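PDB 4ETM: Low molecular weight protein-tyrosine-phosphatase yfkJ from Bacillus subtilis, which dephosphorylates phosphotyrosine-containing proteins, hydrolysing protein phosphotyrosine to tyrosine and phosphate, and is involved in resistance to ethanol stress. Local coordinates for residues His63-Pro68 with Met86-Gln90; Ile75-Glu79 with Phe149-Cys153; Val91-Asp97 with Met116-Lys120; Tyr101-Ala107 with His124-Leu128; Leu128-Val132 with Thr158-Leu163. All blocks are in the same frame, centred on the assembly; numbering follows the deposited sequence.

Contact 1: His63-Pro68 with Met86-Gln90; sequences HIGNPP and MLARQ
Two short backbone hydrogen bonds join these loops: Gly65 N donates to Ala88 O at 2.7 Å (angle 166°), and Ala88 N to Asn66 O, also at 2.7 Å (173°). The first loop is a type II beta turn from His63 to Asn66, closed by Asn66 N to His63 O at 2.9 Å. Ile64 takes phi/psi of -42/124 and Gly65 of 92/-6, where a CB would jam against the carbonyl oxygen of Ile64. Met86-Gln90 runs extended and antiparallel to it, with Ile64 CA 4.8 Å from Ala88 CA and Pro67 CA 4.5 Å from Leu87 CA. CA-H...O contacts extend the pairing, Leu87 CA to Asn66 O at 3.4 Å and Pro67 CA to Met86 O at 3.6 Å. The site lies beside the CX5R phosphate-binding loop of the family: Asn28 OD1 of that loop accepts Arg89 N, and Ala88 touches Asn28 and Ile29. Farther out, Leu87 (m, t) brings CD2 to 4.1 Å from Pro67 CD, and Ile64 (m, t) stretches CD1 to 3.8 Å from Gln90 CB. Ala88 aims its methyl into the turn, CB sitting 3.3 Å from His63 O.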
# COMPACT_ATOMS: atom_id res chain seq x y z
N HIS A 63 -8.82 11.11 -13.72
CA HIS A 63 -9.74 12.22 -13.48
C HIS A 63 -9.08 13.58 -13.45
O HIS A 63 -9.72 14.57 -13.09
CB HIS A 63 -10.45 12.00 -12.14
CG HIS A 63 -11.02 10.63 -11.98
ND1 HIS A 63 -12.02 10.14 -12.80
CD2 HIS A 63 -10.75 9.65 -11.09
CE1 HIS A 63 -12.33 8.92 -12.41
NE2 HIS A 63 -11.58 8.60 -11.37
N ILE A 64 -7.81 13.63 -13.83
CA ILE A 64 -7.07 14.89 -13.89
C ILE A 64 -7.88 16.04 -14.47
O ILE A 64 -8.43 15.96 -15.59
CB ILE A 64 -5.74 14.73 -14.66
CG1 ILE A 64 -4.81 13.78 -13.92
CG2 ILE A 64 -5.10 16.09 -14.87
CD1 ILE A 64 -3.53 13.42 -14.65
N GLY A 65 -7.98 17.12 -13.70
CA GLY A 65 -8.67 18.32 -14.14
C GLY A 65 -10.14 18.39 -13.78
O GLY A 65 -10.79 19.41 -14.02
N ASN A 66 -10.69 17.31 -13.23
CA ASN A 66 -12.09 17.28 -12.83
C ASN A 66 -12.33 17.72 -11.39
O ASN A 66 -11.47 17.54 -10.53
CB ASN A 66 -12.67 15.88 -13.07
CG ASN A 66 -12.55 15.44 -14.53
OD1 ASN A 66 -12.32 16.27 -15.42
ND2 ASN A 66 -12.69 14.15 -14.77
N PRO A 67 -13.51 18.32 -11.13
CA PRO A 67 -13.90 18.71 -9.77
C PRO A 67 -14.20 17.47 -8.95
O PRO A 67 -14.25 16.38 -9.52
CB PRO A 67 -15.18 19.52 -10.00
CG PRO A 67 -15.71 19.02 -11.29
CD PRO A 67 -14.49 18.78 -12.12
N PRO A 68 -14.39 17.61 -7.63
CA PRO A 68 -14.63 16.38 -6.87
C PRO A 68 -15.90 15.66 -7.32
O PRO A 68 -16.78 16.25 -7.93
CB PRO A 68 -14.77 16.88 -5.43
CG PRO A 68 -14.07 18.22 -5.41
CD PRO A 68 -14.32 18.80 -6.77
N MET A 86 -11.09 23.52 -6.62
CA MET A 86 -10.46 22.22 -6.39
C MET A 86 -10.66 21.31 -7.60
O MET A 86 -11.80 21.01 -7.98
CB MET A 86 -10.95 21.59 -5.08
CG MET A 86 -10.58 22.44 -3.85
SD MET A 86 -11.22 21.89 -2.25
CE MET A 86 -10.81 20.16 -2.35
N LEU A 87 -9.56 20.90 -8.23
CA LEU A 87 -9.61 20.13 -9.47
C LEU A 87 -8.56 19.04 -9.47
O LEU A 87 -7.39 19.35 -9.36
CB LEU A 87 -9.29 21.03 -10.66
CG LEU A 87 -10.24 22.15 -11.05
CD1 LEU A 87 -9.61 22.92 -12.19
CD2 LEU A 87 -11.57 21.55 -11.46
N ALA A 88 -8.95 17.80 -9.71
CA ALA A 88 -8.04 16.66 -9.59
C ALA A 88 -6.69 16.79 -10.30
O ALA A 88 -6.60 17.34 -11.40
CB ALA A 88 -8.73 15.38 -10.04
N ARG A 89 -5.66 16.25 -9.65
CA ARG A 89 -4.32 16.19 -10.23
C ARG A 89 -3.64 14.92 -9.76
O ARG A 89 -4.04 14.32 -8.76
CB ARG A 89 -3.49 17.42 -9.85
CG ARG A 89 -2.82 17.35 -8.48
CD ARG A 89 -2.01 18.63 -8.24
NE ARG A 89 -1.44 18.73 -6.90
CZ ARG A 89 -0.27 18.21 -6.54
NH1 ARG A 89 0.46 17.53 -7.43
NH2 ARG A 89 0.16 18.36 -5.30
N GLN A 90 -2.61 14.51 -10.49
CA GLN A 90 -1.92 13.28 -10.18
C GLN A 90 -0.64 13.62 -9.44
O GLN A 90 0.09 14.52 -9.84
CB GLN A 90 -1.60 12.52 -11.47
CG GLN A 90 -0.91 11.17 -11.27
CD GLN A 90 -0.87 10.36 -12.54
OE1 GLN A 90 -0.73 10.90 -13.64
NE2 GLN A 90 -1.00 9.05 -12.41

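Contact 2: Ile75-Glu79 with Phe149-Cys153; sequences ILRRE and FEEVC
Both segments are helical: Ile75-Arg78 is the last turn of helix 70-78, held by Glu79 N to Ile75 O at 3.0 Å, and Phe149-Cys153 lies at the start of the long helix 149-170, with Cys153 N to Phe149 O at 2.9 Å. Their closest CA pair is Ile75 and Cys153, 7.1 Å apart. Ile75 (m, m) fills the gap, with CG2 3.6 Å from Cys153 SG and CG1 4.2 Å from Phe149 CB. Outside this small apolar cluster, Arg78 (chi1-chi3 t, t, p) meets Glu150 (m, m) in a salt bridge: NH1 to OE1 is 2.9 Å and NH2 to OE2 3.1 Å. Arg78 NE turns to Glu79 OE2 at 3.2 Å, making a three-residue charge network, while Cys153 SG lies at the guanidinium edge, 3.5 Å from NH2. This is a surface salt bridge over a helix-helix seam. Helix 31-45 backs it: Ile75 rests on Met34, Leu76 on Ala37 and Ile38, and Val152 on the catalytic Arg31.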
# COMPACT_ATOMS: atom_id res chain seq x y z
N ILE A 75 -21.57 16.08 0.26
CA ILE A 75 -21.12 16.04 1.65
C ILE A 75 -20.66 17.42 2.06
O ILE A 75 -21.10 17.95 3.07
CB ILE A 75 -19.96 15.04 1.85
CG1 ILE A 75 -20.48 13.60 1.81
CG2 ILE A 75 -19.23 15.33 3.16
CD1 ILE A 75 -21.42 13.25 2.94
N LEU A 76 -19.78 18.02 1.25
CA LEU A 76 -19.22 19.32 1.58
C LEU A 76 -20.29 20.41 1.66
O LEU A 76 -20.26 21.24 2.57
CB LEU A 76 -18.07 19.70 0.61
CG LEU A 76 -16.84 18.79 0.70
CD1 LEU A 76 -15.74 19.19 -0.28
CD2 LEU A 76 -16.28 18.77 2.12
N ARG A 77 -21.26 20.37 0.75
CA ARG A 77 -22.36 21.32 0.81
C ARG A 77 -23.09 21.19 2.14
O ARG A 77 -23.43 22.20 2.76
CB ARG A 77 -23.35 21.10 -0.33
CG ARG A 77 -22.85 21.57 -1.68
CD ARG A 77 -23.95 21.50 -2.73
NE ARG A 77 -23.39 21.42 -4.07
CZ ARG A 77 -23.30 20.30 -4.78
NH1 ARG A 77 -23.74 19.16 -4.28
NH2 ARG A 77 -22.76 20.33 -6.00
N ARG A 78 -23.32 19.95 2.58
CA ARG A 78 -24.00 19.71 3.84
C ARG A 78 -23.22 20.31 4.99
O ARG A 78 -23.79 20.94 5.88
CB ARG A 78 -24.18 18.22 4.10
CG ARG A 78 -24.48 17.95 5.56
CD ARG A 78 -24.75 16.50 5.83
NE ARG A 78 -23.55 15.74 6.17
CZ ARG A 78 -23.52 14.42 6.11
NH1 ARG A 78 -24.60 13.77 5.71
NH2 ARG A 78 -22.42 13.75 6.43
N GLU A 79 -21.91 20.13 4.96
CA GLU A 79 -21.05 20.64 6.02
C GLU A 79 -20.82 22.14 5.87
O GLU A 79 -20.14 22.74 6.69
CB GLU A 79 -19.71 19.90 6.02
CG GLU A 79 -19.84 18.38 6.10
CD GLU A 79 -20.23 17.91 7.49
OE1 GLU A 79 -19.75 18.52 8.48
OE2 GLU A 79 -21.00 16.93 7.59
N PHE A 149 -20.58 7.43 0.81
CA PHE A 149 -19.96 8.70 1.11
C PHE A 149 -20.14 9.12 2.56
O PHE A 149 -19.31 9.84 3.10
CB PHE A 149 -20.45 9.78 0.14
CG PHE A 149 -19.86 9.65 -1.23
CD1 PHE A 149 -20.36 8.72 -2.13
CD2 PHE A 149 -18.78 10.44 -1.62
CE1 PHE A 149 -19.82 8.59 -3.40
CE2 PHE A 149 -18.22 10.31 -2.88
CZ PHE A 149 -18.75 9.37 -3.77
N GLU A 150 -21.21 8.64 3.20
CA GLU A 150 -21.48 8.99 4.58
C GLU A 150 -20.39 8.48 5.53
O GLU A 150 -19.92 9.23 6.40
CB GLU A 150 -22.84 8.48 5.02
CG GLU A 150 -23.99 9.26 4.45
CD GLU A 150 -24.33 10.50 5.25
OE1 GLU A 150 -25.42 11.08 5.03
OE2 GLU A 150 -23.53 10.90 6.11
N GLU A 151 -19.96 7.23 5.37
CA GLU A 151 -18.99 6.68 6.31
C GLU A 151 -17.60 7.28 6.05
O GLU A 151 -16.80 7.41 6.98
CB GLU A 151 -18.94 5.15 6.24
CG GLU A 151 -18.27 4.60 5.00
CD GLU A 151 -18.14 3.08 5.02
OE1 GLU A 151 -17.65 2.52 4.01
OE2 GLU A 151 -18.51 2.44 6.03
N VAL A 152 -17.35 7.66 4.80
CA VAL A 152 -16.10 8.32 4.42
C VAL A 152 -16.05 9.70 5.08
O VAL A 152 -15.04 10.08 5.65
CB VAL A 152 -15.94 8.42 2.89
CG1 VAL A 152 -14.81 9.34 2.52
CG2 VAL A 152 -15.70 7.04 2.31
N CYS A 153 -17.16 10.43 5.03
CA CYS A 153 -17.25 11.71 5.74
C CYS A 153 -16.92 11.56 7.23
O CYS A 153 -16.11 12.32 7.78
CB CYS A 153 -18.65 12.31 5.58
SG CYS A 153 -18.90 13.89 6.45

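Contact 3: Val91-Asp97 with Met116-Lys120; sequences VSEQDLD and MAGFK
Val91 comes in first, pointing at the other segment, its CG1 3.5 Å from Met116 CE. At Ser92 the chain turns into helix 93-98, and Ser92 N is received by Asp95 OD2 at 2.9 Å; the same carboxylate oxygen makes a salt bridge with Arg89. Ser92 C passes 3.7 Å from Met116 SD, since Met116 (t, t, m) lies extended against this bend. Glu93 marks the closest backbone approach, its CA 6.2 Å from Ala117 CA. Its CG packs 3.9 Å from Met116 CG, and its OE2 lies 3.7 Å from Lys120 CE. Leu96 (m, t) sets CD1 over the end of helix 107-117, 3.5 Å from Ala117 CA, 3.7 Å from Ala117 CB and 3.9 Å from Lys120 CD. There the chain reverses in a type II' beta turn from Ala117 to Lys120, closed by Lys120 N to Ala117 O at 2.9 Å, with Gly118 at phi/psi 58/-122. Asp97 completes the walk: the Lys120 side chain (m, t, t, m) climbs past Leu96 and brings NZ to 2.8 Å from Asp97 OD2. Helix 93-98 thus packs on the C-terminal end of helix 107-117. Met116, Leu96 and the aliphatic parts of Glu93 and Lys120 fill the join, and the Asp97-Lys120 salt bridge adds the single hydrogen bond between the segments.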
# COMPACT_ATOMS: atom_id res chain seq x y z
N VAL A 91 -0.37 12.89 -8.37
CA VAL A 91 0.83 13.13 -7.57
C VAL A 91 2.10 12.83 -8.37
O VAL A 91 2.11 11.98 -9.26
CB VAL A 91 0.79 12.28 -6.30
CG1 VAL A 91 0.98 10.81 -6.64
CG2 VAL A 91 1.83 12.77 -5.29
N SER A 92 3.17 13.55 -8.05
CA SER A 92 4.44 13.35 -8.73
C SER A 92 5.55 13.26 -7.70
O SER A 92 5.34 13.54 -6.51
CB SER A 92 4.71 14.49 -9.70
OG SER A 92 4.82 15.72 -9.02
N GLU A 93 6.73 12.85 -8.16
CA GLU A 93 7.91 12.73 -7.30
C GLU A 93 8.21 14.02 -6.56
O GLU A 93 8.60 13.99 -5.39
CB GLU A 93 9.13 12.31 -8.11
CG GLU A 93 9.04 10.92 -8.71
CD GLU A 93 10.40 10.38 -9.12
OE1 GLU A 93 10.47 9.25 -9.65
OE2 GLU A 93 11.41 11.09 -8.90
N GLN A 94 8.05 15.15 -7.23
CA GLN A 94 8.37 16.44 -6.62
C GLN A 94 7.48 16.77 -5.42
O GLN A 94 7.90 17.48 -4.50
CB GLN A 94 8.33 17.57 -7.66
CG GLN A 94 8.93 18.88 -7.18
CD GLN A 94 10.37 18.73 -6.73
OE1 GLN A 94 11.19 18.10 -7.42
NE2 GLN A 94 10.70 19.29 -5.57
N ASP A 95 6.26 16.25 -5.41
CA ASP A 95 5.36 16.42 -4.28
C ASP A 95 5.96 15.84 -3.00
O ASP A 95 5.71 16.35 -1.91
CB ASP A 95 4.01 15.76 -4.55
CG ASP A 95 3.16 16.53 -5.55
OD1 ASP A 95 3.00 17.76 -5.39
OD2 ASP A 95 2.62 15.89 -6.47
N LEU A 96 6.72 14.76 -3.13
CA LEU A 96 7.32 14.11 -1.97
C LEU A 96 8.24 15.08 -1.22
O LEU A 96 8.20 15.17 0.00
CB LEU A 96 8.11 12.86 -2.38
CG LEU A 96 7.34 11.79 -3.15
CD1 LEU A 96 8.29 10.72 -3.65
CD2 LEU A 96 6.27 11.18 -2.28
N ASP A 97 9.03 15.84 -1.96
CA ASP A 97 9.98 16.75 -1.34
C ASP A 97 9.32 18.07 -0.92
O ASP A 97 9.81 18.75 -0.03
CB ASP A 97 11.15 17.03 -2.28
CG ASP A 97 12.04 15.80 -2.51
OD1 ASP A 97 12.08 14.91 -1.62
OD2 ASP A 97 12.70 15.73 -3.56
N MET A 116 6.88 5.18 -6.11
CA MET A 116 7.18 6.43 -6.81
C MET A 116 8.43 7.11 -6.27
O MET A 116 9.06 7.90 -6.95
CB MET A 116 5.98 7.37 -6.68
CG MET A 116 6.18 8.76 -7.24
SD MET A 116 4.68 9.70 -6.94
CE MET A 116 3.48 8.40 -7.25
N ALA A 117 8.78 6.79 -5.03
CA ALA A 117 9.74 7.58 -4.27
C ALA A 117 11.21 7.40 -4.64
O ALA A 117 12.02 8.29 -4.39
CB ALA A 117 9.55 7.30 -2.79
N GLY A 118 11.56 6.25 -5.22
CA GLY A 118 12.95 5.98 -5.54
C GLY A 118 13.82 6.06 -4.30
O GLY A 118 13.55 5.36 -3.32
N PHE A 119 14.82 6.93 -4.32
CA PHE A 119 15.75 7.06 -3.19
C PHE A 119 15.30 8.13 -2.20
O PHE A 119 15.93 8.32 -1.16
CB PHE A 119 17.16 7.37 -3.68
CG PHE A 119 17.72 6.34 -4.62
CD1 PHE A 119 18.31 5.19 -4.12
CD2 PHE A 119 17.65 6.50 -5.99
CE1 PHE A 119 18.82 4.23 -4.97
CE2 PHE A 119 18.16 5.55 -6.85
CZ PHE A 119 18.74 4.41 -6.34
N LYS A 120 14.20 8.82 -2.52
CA LYS A 120 13.71 9.89 -1.67
C LYS A 120 13.18 9.39 -0.33
O LYS A 120 12.68 8.26 -0.22
CB LYS A 120 12.61 10.67 -2.38
CG LYS A 120 13.06 11.40 -3.62
CD LYS A 120 11.87 12.02 -4.35
CE LYS A 120 12.28 12.62 -5.69
NZ LYS A 120 13.21 13.77 -5.53

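Contact 4: Tyr101-Ala107 with His124-Leu128; sequences YIIAMDA and HIKRL
Ile102 and Ile125 meet side by side at the apolar centre, CB of the first 4.0 Å from CG1 of the second. On the other face of the sheet, Ile103 CG2 lies 3.8 Å from Leu128 CB, and farther along Met105 SD comes 4.3 Å from Leu128 CD2. Strands 101-104 and 125-127 run parallel, their axes 4.6 Å apart at closest approach and inclined by 34°. The register pairs Ile102 with Ile125, Ile103 with Lys126 and Ala104 with Arg127. Hydrogen bonds alternate as a parallel pair requires: Ile102 N to His124 O 3.0 Å, Lys126 N to Ile102 O 3.0 Å, Ala104 N to Lys126 O 2.8 Å and Leu128 N to Ala104 O 2.9 Å. At one end the His124 ring (chi1 p) places NE2 3.7 Å from Ile102 CD1 and hydrogen-bonds Leu96 O. At the other, Arg127 lays CD 3.7 Å from Ala107 N and pairs its guanidinium with Asp139 and Asp130. Asp106 (chi1 p) N-caps helix 107-117 by accepting Asn109 N, and its OD2 forms a salt bridge with the catalytic Arg31. These are the two strands of a beta-alpha-beta crossover at the edge of the phosphatase's four-stranded parallel sheet, whose C-terminal end leads into the active site.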
# COMPACT_ATOMS: atom_id res chain seq x y z
N TYR A 101 3.97 16.97 5.20
CA TYR A 101 3.20 15.77 5.53
C TYR A 101 2.55 15.24 4.27
O TYR A 101 1.95 16.00 3.52
CB TYR A 101 2.08 16.10 6.52
CG TYR A 101 2.56 16.48 7.89
CD1 TYR A 101 2.62 15.54 8.90
CD2 TYR A 101 2.93 17.78 8.17
CE1 TYR A 101 3.07 15.88 10.17
CE2 TYR A 101 3.38 18.13 9.43
CZ TYR A 101 3.44 17.17 10.42
OH TYR A 101 3.87 17.51 11.68
N ILE A 102 2.66 13.95 4.03
CA ILE A 102 1.86 13.34 2.99
C ILE A 102 0.92 12.34 3.65
O ILE A 102 1.37 11.40 4.29
CB ILE A 102 2.73 12.69 1.92
CG1 ILE A 102 3.67 13.75 1.31
CG2 ILE A 102 1.85 12.00 0.88
CD1 ILE A 102 4.47 13.29 0.13
N ILE A 103 -0.38 12.57 3.49
CA ILE A 103 -1.40 11.85 4.24
C ILE A 103 -2.25 11.03 3.26
O ILE A 103 -3.09 11.59 2.54
CB ILE A 103 -2.30 12.84 5.02
CG1 ILE A 103 -1.47 13.71 5.97
CG2 ILE A 103 -3.33 12.07 5.82
CD1 ILE A 103 -0.53 12.94 6.88
N ALA A 104 -2.00 9.72 3.23
CA ALA A 104 -2.70 8.79 2.33
C ALA A 104 -4.00 8.29 2.92
O ALA A 104 -4.12 8.20 4.13
CB ALA A 104 -1.82 7.62 2.02
N MET A 105 -4.95 7.92 2.07
CA MET A 105 -6.24 7.43 2.57
C MET A 105 -6.22 5.95 2.95
O MET A 105 -6.95 5.54 3.87
CB MET A 105 -7.36 7.71 1.56
CG MET A 105 -7.55 9.20 1.30
SD MET A 105 -8.11 10.02 2.81
CE MET A 105 -6.90 11.34 2.92
N ASP A 106 -5.40 5.17 2.26
CA ASP A 106 -5.29 3.74 2.55
C ASP A 106 -3.91 3.15 2.26
O ASP A 106 -2.99 3.84 1.78
CB ASP A 106 -6.39 2.94 1.84
CG ASP A 106 -6.28 2.97 0.33
OD1 ASP A 106 -5.17 2.95 -0.21
OD2 ASP A 106 -7.33 2.97 -0.34
N ALA A 107 -3.76 1.86 2.57
CA ALA A 107 -2.47 1.21 2.51
C ALA A 107 -2.01 1.09 1.07
O ALA A 107 -0.83 1.27 0.77
CB ALA A 107 -2.52 -0.17 3.18
N HIS A 124 7.70 10.69 6.01
CA HIS A 124 6.60 11.61 6.26
C HIS A 124 5.28 11.16 5.60
O HIS A 124 4.31 11.91 5.55
CB HIS A 124 6.97 13.02 5.78
CG HIS A 124 7.28 13.09 4.32
ND1 HIS A 124 8.08 12.17 3.68
CD2 HIS A 124 6.93 14.00 3.38
CE1 HIS A 124 8.19 12.49 2.40
NE2 HIS A 124 7.50 13.60 2.19
N ILE A 125 5.25 9.94 5.10
CA ILE A 125 4.06 9.43 4.43
C ILE A 125 3.32 8.49 5.38
O ILE A 125 3.82 7.42 5.72
CB ILE A 125 4.44 8.66 3.14
CG1 ILE A 125 5.27 9.56 2.22
CG2 ILE A 125 3.20 8.14 2.43
CD1 ILE A 125 5.74 8.89 0.96
N LYS A 126 2.13 8.91 5.83
CA LYS A 126 1.33 8.12 6.76
C LYS A 126 -0.13 8.07 6.31
O LYS A 126 -0.55 8.91 5.48
CB LYS A 126 1.42 8.70 8.17
CG LYS A 126 2.82 8.65 8.79
CD LYS A 126 2.79 9.03 10.26
CE LYS A 126 4.12 8.76 10.96
NZ LYS A 126 5.24 9.56 10.39
N ARG A 127 -0.89 7.09 6.79
CA ARG A 127 -2.34 7.06 6.54
C ARG A 127 -3.07 8.04 7.46
O ARG A 127 -2.66 8.25 8.60
CB ARG A 127 -2.91 5.65 6.74
CG ARG A 127 -2.54 4.67 5.64
CD ARG A 127 -3.17 3.30 5.90
NE ARG A 127 -2.74 2.72 7.17
CZ ARG A 127 -2.99 1.47 7.52
NH1 ARG A 127 -3.67 0.68 6.70
NH2 ARG A 127 -2.56 1.00 8.69
N LEU A 128 -4.16 8.62 6.96
CA LEU A 128 -4.99 9.51 7.77
C LEU A 128 -5.39 8.86 9.09
O LEU A 128 -5.25 9.47 10.15
CB LEU A 128 -6.25 9.93 7.01
CG LEU A 128 -7.18 10.89 7.75
CD1 LEU A 128 -6.46 12.22 8.05
CD2 LEU A 128 -8.45 11.09 6.94

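Contact 5: Leu128-Val132 with Thr158-Leu163; sequences LLDYV and TGCEQL
Tyr131 lays one face of its ring over Leu163 CD1, a CH-pi contact with the methyl carbon 3.6 Å from the ring centroid and 10° off the normal. The motif is a 3-10 turn, Leu128-Asp130, packed on the long C-terminal helix 149-170; it follows strand 125-127 at the edge of the parallel sheet. Tyr131 N to Leu128 O at 3.1 Å secures the turn, while Gln162 N to Thr158 O at 3.1 Å and Leu163 N to Gly159 O at 2.8 Å keep the helix regular. The backbones come closest at Leu129 and Gly159, CA to CA 5.5 Å, and at Tyr131 and Leu163, 5.6 Å. No hydrogen bond crosses between them, so the join rests on van der Waals packing and the CH-pi contact. Tyr131 (chi1 m, chi2 -91°) points at the helix, and Leu163 (t, p) rises to meet it. Leu128 (t, p) reaches in with CD1, 4.3 Å from Leu163 CD2 and 4.5 Å from Cys160 SG. Val132 (chi1 t) sets CG2 4.0 Å from Gln162 CG, and Tyr131 O comes 3.3 Å from Gln162 CB. Behind the seam, Ile103 of the sheet touches Leu128, Tyr131 and Leu163, while Phe39 of helix 31-45 touches Cys160 and Leu163. Gly159 permits the close fit: an added CB would fall 2.6 Å from Leu128 CG, whereas its bare CA lies 3.6 Å from Val132 CG2.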
# COMPACT_ATOMS: atom_id res chain seq x y z
N LEU A 128 -4.16 8.62 6.96
CA LEU A 128 -4.99 9.51 7.77
C LEU A 128 -5.39 8.86 9.09
O LEU A 128 -5.25 9.47 10.15
CB LEU A 128 -6.25 9.93 7.01
CG LEU A 128 -7.18 10.89 7.75
CD1 LEU A 128 -6.46 12.22 8.05
CD2 LEU A 128 -8.45 11.09 6.94
N LEU A 129 -5.88 7.63 9.03
CA LEU A 129 -6.36 6.98 10.25
C LEU A 129 -5.25 6.45 11.18
O LEU A 129 -5.55 5.94 12.27
CB LEU A 129 -7.40 5.90 9.94
CG LEU A 129 -8.63 6.41 9.20
CD1 LEU A 129 -9.57 5.25 8.91
CD2 LEU A 129 -9.31 7.49 10.03
N ASP A 130 -3.99 6.57 10.76
CA ASP A 130 -2.85 6.31 11.63
C ASP A 130 -2.86 7.33 12.78
O ASP A 130 -2.38 7.06 13.89
CB ASP A 130 -1.50 6.38 10.86
CG ASP A 130 -1.30 5.22 9.88
OD1 ASP A 130 -2.06 4.23 9.92
OD2 ASP A 130 -0.35 5.29 9.06
N TYR A 131 -3.44 8.51 12.53
CA TYR A 131 -3.51 9.55 13.55
C TYR A 131 -4.67 9.39 14.54
O TYR A 131 -4.69 10.04 15.58
CB TYR A 131 -3.58 10.93 12.90
CG TYR A 131 -2.32 11.28 12.17
CD1 TYR A 131 -1.28 11.96 12.81
CD2 TYR A 131 -2.13 10.90 10.85
CE1 TYR A 131 -0.12 12.28 12.14
CE2 TYR A 131 -0.98 11.21 10.18
CZ TYR A 131 0.02 11.90 10.82
OH TYR A 131 1.18 12.20 10.14
N VAL A 132 -5.63 8.56 14.18
CA VAL A 132 -6.73 8.24 15.09
C VAL A 132 -6.26 7.07 15.93
O VAL A 132 -6.47 5.91 15.57
CB VAL A 132 -8.01 7.88 14.32
CG1 VAL A 132 -9.15 7.58 15.29
CG2 VAL A 132 -8.38 8.99 13.38
N THR A 158 -13.00 12.73 11.69
CA THR A 158 -12.24 12.36 12.88
C THR A 158 -10.74 12.31 12.58
O THR A 158 -9.91 12.75 13.38
CB THR A 158 -12.71 11.03 13.49
OG1 THR A 158 -12.51 9.96 12.57
CG2 THR A 158 -14.18 11.11 13.83
N GLY A 159 -10.39 11.80 11.41
CA GLY A 159 -9.00 11.71 11.04
C GLY A 159 -8.36 13.08 10.95
O GLY A 159 -7.26 13.28 11.45
N CYS A 160 -9.05 14.02 10.30
CA CYS A 160 -8.52 15.37 10.13
C CYS A 160 -8.39 16.10 11.46
O CYS A 160 -7.46 16.88 11.67
CB CYS A 160 -9.37 16.19 9.18
SG CYS A 160 -9.17 15.74 7.44
N GLU A 161 -9.34 15.85 12.36
CA GLU A 161 -9.29 16.40 13.71
C GLU A 161 -8.03 15.96 14.44
O GLU A 161 -7.31 16.79 15.01
CB GLU A 161 -10.54 16.02 14.50
CG GLU A 161 -11.78 16.79 14.08
CD GLU A 161 -13.05 16.24 14.67
OE1 GLU A 161 -12.97 15.48 15.67
OE2 GLU A 161 -14.14 16.57 14.14
N GLN A 162 -7.77 14.66 14.44
CA GLN A 162 -6.61 14.10 15.13
C GLN A 162 -5.32 14.54 14.45
O GLN A 162 -4.34 14.86 15.11
CB GLN A 162 -6.68 12.58 15.16
CG GLN A 162 -7.85 12.05 15.95
CD GLN A 162 -7.82 12.54 17.36
OE1 GLN A 162 -6.75 12.74 17.93
NE2 GLN A 162 -9.00 12.76 17.94
N LEU A 163 -5.33 14.51 13.12
CA LEU A 163 -4.16 14.95 12.35
C LEU A 163 -3.78 16.37 12.70
O LEU A 163 -2.63 16.64 13.03
CB LEU A 163 -4.44 14.86 10.84
CG LEU A 163 -3.33 15.48 9.97
CD1 LEU A 163 -1.98 14.79 10.17
CD2 LEU A 163 -3.73 15.45 8.50

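How the contacts relate
Contacts 4 and 5 are continuous, sharing Leu128 with centres 10 Å apart; Ile103 CG1 meets Leu163 CD2 at 3.8 Å, so strand pair and C-terminal helix form one core. Contact 3 adjoins contact 4 where Leu96 CD2 packs 4.0 Å from Ile125 CD1, and it joins contact 1 through Arg89 NH1 and Asp95 OD2, 2.9 Å apart. Contacts 2 and 5 use successive parts of helix 149-170, centres 16 Å apart. Contacts 1, 2 and 4 approach the active site: the side chain of Met105 is about 4 Å from that of nucleophile Cys25, while those of His63 and Phe149 are about 8 and 7 Å from that of proton donor Asp142.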